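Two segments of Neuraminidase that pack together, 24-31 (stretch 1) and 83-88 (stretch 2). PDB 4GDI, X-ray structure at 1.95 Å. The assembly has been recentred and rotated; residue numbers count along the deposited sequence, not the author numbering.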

ATOM      1  N   THR A  24       8.114 -22.117   4.919  1.00 22.20           N
ATOM      2  CA  THR A  24       8.403 -20.906   4.175  1.00 26.02           C
ATOM      3  C   THR A  24       7.704 -19.730   4.850  1.00 31.48           C
ATOM      4  O   THR A  24       8.052 -18.584   4.614  1.00 33.28           O
ATOM      5  N   HIS A  25       6.738 -20.033   5.714  1.00 24.15           N
ATOM      6  CA  HIS A  25       5.988 -19.011   6.426  1.00 27.84           C
ATOM      7  C   HIS A  25       5.429 -19.626   7.692  1.00 28.87           C
ATOM      8  O   HIS A  25       4.638 -20.551   7.641  1.00 28.42           O
ATOM      9  N   ARG A  26       5.883 -19.155   8.842  1.00 32.26           N
ATOM     10  CA  ARG A  26       5.238 -19.528  10.087  1.00 29.23           C
ATOM     11  C   ARG A  26       4.043 -18.611  10.270  1.00 35.26           C
ATOM     12  O   ARG A  26       4.063 -17.453   9.849  1.00 36.37           O
ATOM     13  N   GLY A  27       2.988 -19.125  10.870  1.00 29.94           N
ATOM     14  CA  GLY A  27       1.845 -18.285  11.159  1.00 35.42           C
ATOM     15  C   GLY A  27       2.307 -17.129  12.021  1.00 32.37           C
ATOM     16  O   GLY A  27       3.284 -17.250  12.756  1.00 29.28           O
ATOM     17  N   PHE A  28       1.624 -15.998  11.928  1.00 25.44           N
ATOM     18  CA  PHE A  28       1.940 -14.893  12.813  1.00 34.12           C
ATOM     19  C   PHE A  28       1.738 -15.398  14.252  1.00 35.16           C
ATOM     20  O   PHE A  28       0.774 -16.113  14.531  1.00 27.08           O
ATOM     21  N   PRO A  29       2.684 -15.072  15.151  1.00 34.08           N
ATOM     22  CA  PRO A  29       2.780 -15.699  16.471  1.00 28.01           C
ATOM     23  C   PRO A  29       1.849 -15.066  17.515  1.00 34.40           C
ATOM     24  O   PRO A  29       2.294 -14.794  18.628  1.00 31.58           O
ATOM     25  N   TRP A  30       0.587 -14.839  17.159  1.00 29.12           N
ATOM     26  CA  TRP A  30      -0.376 -14.247  18.085  1.00 37.13           C
ATOM     27  C   TRP A  30      -0.716 -15.181  19.253  1.00 44.98           C
ATOM     28  O   TRP A  30      -0.530 -16.395  19.180  1.00 37.28           O
ATOM     29  N   GLY A  31      -1.222 -14.596  20.334  1.00 41.36           N
ATOM     30  CA  GLY A  31      -1.618 -15.361  21.498  1.00 33.43           C
ATOM     31  C   GLY A  31      -0.573 -15.286  22.596  1.00 38.63           C
ATOM     32  O   GLY A  31       0.614 -15.497  22.330  1.00 41.07           O
ATOM     33  N   PRO A  83      -2.030 -10.955   1.021  1.00 19.32           N
ATOM     34  CA  PRO A  83      -0.698 -11.453   0.638  1.00 25.52           C
ATOM     35  C   PRO A  83      -0.079 -12.273   1.757  1.00 23.18           C
ATOM     36  O   PRO A  83      -0.152 -11.895   2.923  1.00 24.92           O
ATOM     37  N   ILE A  84       0.528 -13.398   1.404  1.00 24.42           N
ATOM     38  CA  ILE A  84       0.971 -14.350   2.416  1.00 33.95           C
ATOM     39  C   ILE A  84       1.906 -13.722   3.474  1.00 39.38           C
ATOM     40  O   ILE A  84       1.812 -14.030   4.672  1.00 28.20           O
ATOM     41  N   GLY A  85       2.776 -12.815   3.050  1.00 30.53           N
ATOM     42  CA  GLY A  85       3.718 -12.202   3.976  1.00 32.29           C
ATOM     43  C   GLY A  85       3.170 -11.134   4.916  1.00 33.46           C
ATOM     44  O   GLY A  85       3.905 -10.622   5.775  1.00 27.33           O
ATOM     45  N   SER A  86       1.890 -10.796   4.770  1.00 26.75           N
ATOM     46  CA  SER A  86       1.257  -9.797   5.630  1.00 22.71           C
ATOM     47  C   SER A  86       0.220 -10.417   6.557  1.00 24.02           C
ATOM     48  O   SER A  86      -0.450 -11.393   6.207  1.00 24.75           O
ATOM     49  N   ALA A  87       0.096  -9.845   7.740  1.00 28.38           N
ATOM     50  CA  ALA A  87      -1.046 -10.110   8.602  1.00 30.60           C
ATOM     51  C   ALA A  87      -2.319  -9.573   7.951  1.00 24.62           C
ATOM     52  O   ALA A  87      -2.295  -8.580   7.216  1.00 24.59           O
ATOM     53  N   SER A  88      -3.433 -10.238   8.228  1.00 22.03           N
ATOM     54  CA  SER A  88      -4.728  -9.843   7.695  1.00 24.74           C
ATOM     55  C   SER A  88      -5.349  -8.702   8.518  1.00 29.33           C
ATOM     56  O   SER A  88      -5.849  -8.894   9.627  1.00 33.14           O
TER

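Which side chain does most to join the two stretches? Phe28 does: it points toward stretch 2 and has 62 Å² covered, the largest share of any residue here. With chi1 in the m well and chi2 at 87°, its ring reaches the backbone that runs from Gly85 to Ala87. Phe28 CZ lies 3.2 Å from Ala87 N and 3.4 Å from Ser86 C, while Gly85 O meets the edge of the ring, 3.6 Å from Phe28 CZ.

What covers the face of that ring? Ala87 points toward stretch 1 and sets its methyl almost squarely over the ring, with Ala87 CB 4.1 Å from the Phe28 centroid and only 5° off the normal, a CH-pi contact. The same methyl also touches the edge of the Trp30 indole, where Trp30 CZ2 is 4.4 Å from Ala87 CB. Trp30, with chi1 m, thus adds a smaller apolar contact to the one made by Phe28.

How does His25 engage the turn? Its side chain points toward stretch 2 with chi1 t and chi2 93°, and Ile84 CG1 sits over one face of the imidazole, 4.2 Å from the centroid and 13° off the normal. The CA-to-CB bond of Ile84 points sideways, but the t, p rotamer brings the end of the side chain nearer. Ile84 O approaches His25 CE1 at 3.1 Å, a close contact with a ring carbon.

Do polar groups tie the stretches together? No hydrogen bond crosses between them, so the contact rests on ring faces, methyl and methylene groups, and close approaches to backbone atoms. Stretch 2 is braced from within: its type I turn, Pro83 to Ser86, is closed by a hydrogen bond from Ser86 N to Pro83 O at 3.0 Å. Ser86 itself points away from stretch 1.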

ATOM      1  CB  THR A  24       7.969 -21.015   2.714  1.00 24.40           C
ATOM      2  OG1 THR A  24       6.587 -21.386   2.657  1.00 30.98           O
ATOM      3  CG2 THR A  24       8.798 -22.053   1.987  1.00 27.24           C
ATOM      4  CB  HIS A  25       4.869 -18.450   5.526  1.00 24.34           C
ATOM      5  CG  HIS A  25       3.859 -17.605   6.246  1.00 43.90           C
ATOM      6  ND1 HIS A  25       3.969 -16.235   6.351  1.00 47.88           N
ATOM      7  CD2 HIS A  25       2.701 -17.936   6.871  1.00 47.24           C
ATOM      8  CE1 HIS A  25       2.935 -15.760   7.027  1.00 49.67           C
ATOM      9  NE2 HIS A  25       2.150 -16.770   7.353  1.00 46.18           N
ATOM     10  CB  ARG A  26       6.207 -19.404  11.256  1.00 36.45           C
ATOM     11  CG  ARG A  26       7.429 -20.256  11.067  1.00 35.03           C
ATOM     12  CD  ARG A  26       8.344 -20.204  12.249  1.00 55.22           C
ATOM     13  NE  ARG A  26       7.783 -20.937  13.370  1.00 54.34           N
ATOM     14  CZ  ARG A  26       8.502 -21.416  14.372  1.00 45.70           C
ATOM     15  NH1 ARG A  26       9.816 -21.235  14.393  1.00 43.99           N
ATOM     16  NH2 ARG A  26       7.904 -22.074  15.350  1.00 46.90           N
ATOM     17  CB  PHE A  28       1.099 -13.665  12.452  1.00 37.42           C
ATOM     18  CG  PHE A  28       1.549 -13.000  11.173  1.00 39.39           C
ATOM     19  CD1 PHE A  28       1.067 -13.425   9.942  1.00 37.16           C
ATOM     20  CD2 PHE A  28       2.489 -11.980  11.200  1.00 34.99           C
ATOM     21  CE1 PHE A  28       1.501 -12.828   8.758  1.00 43.17           C
ATOM     22  CE2 PHE A  28       2.933 -11.381  10.020  1.00 38.37           C
ATOM     23  CZ  PHE A  28       2.436 -11.805   8.802  1.00 39.93           C
ATOM     24  CB  PRO A  29       4.239 -15.433  16.851  1.00 39.32           C
ATOM     25  CG  PRO A  29       4.516 -14.097  16.255  1.00 39.08           C
ATOM     26  CD  PRO A  29       3.747 -14.066  14.951  1.00 37.34           C
ATOM     27  CB  TRP A  30      -1.662 -13.858  17.352  1.00 37.33           C
ATOM     28  CG  TRP A  30      -1.437 -12.999  16.121  1.00 36.92           C
ATOM     29  CD1 TRP A  30      -2.075 -13.115  14.921  1.00 34.25           C
ATOM     30  CD2 TRP A  30      -0.508 -11.915  15.974  1.00 33.18           C
ATOM     31  NE1 TRP A  30      -1.616 -12.164  14.042  1.00 33.35           N
ATOM     32  CE2 TRP A  30      -0.651 -11.418  14.659  1.00 36.34           C
ATOM     33  CE3 TRP A  30       0.426 -11.316  16.821  1.00 39.16           C
ATOM     34  CZ2 TRP A  30       0.104 -10.357  14.174  1.00 30.48           C
ATOM     35  CZ3 TRP A  30       1.176 -10.251  16.337  1.00 47.90           C
ATOM     36  CH2 TRP A  30       1.009  -9.786  15.025  1.00 41.48           C
ATOM     37  CB  PRO A  83       0.112 -10.169   0.392  1.00 32.27           C
ATOM     38  CG  PRO A  83      -0.898  -9.133   0.079  1.00 36.94           C
ATOM     39  CD  PRO A  83      -2.132  -9.492   0.881  1.00 33.10           C
ATOM     40  CB  ILE A  84       1.636 -15.576   1.750  1.00 35.03           C
ATOM     41  CG1 ILE A  84       1.784 -16.708   2.762  1.00 49.60           C
ATOM     42  CG2 ILE A  84       2.965 -15.198   1.114  1.00 34.43           C
ATOM     43  CD1 ILE A  84       0.454 -17.229   3.258  1.00 41.88           C
ATOM     44  CB  SER A  86       0.575  -8.713   4.786  1.00 29.04           C
ATOM     45  OG  SER A  86       1.473  -8.161   3.838  1.00 30.96           O
ATOM     46  CB  ALA A  87      -0.840  -9.455   9.958  1.00 30.76           C
ATOM     47  CB  SER A  88      -5.657 -11.057   7.632  1.00 28.72           C
ATOM     48  OG  SER A  88      -5.227 -11.997   6.641  1.00 28.32           O
TER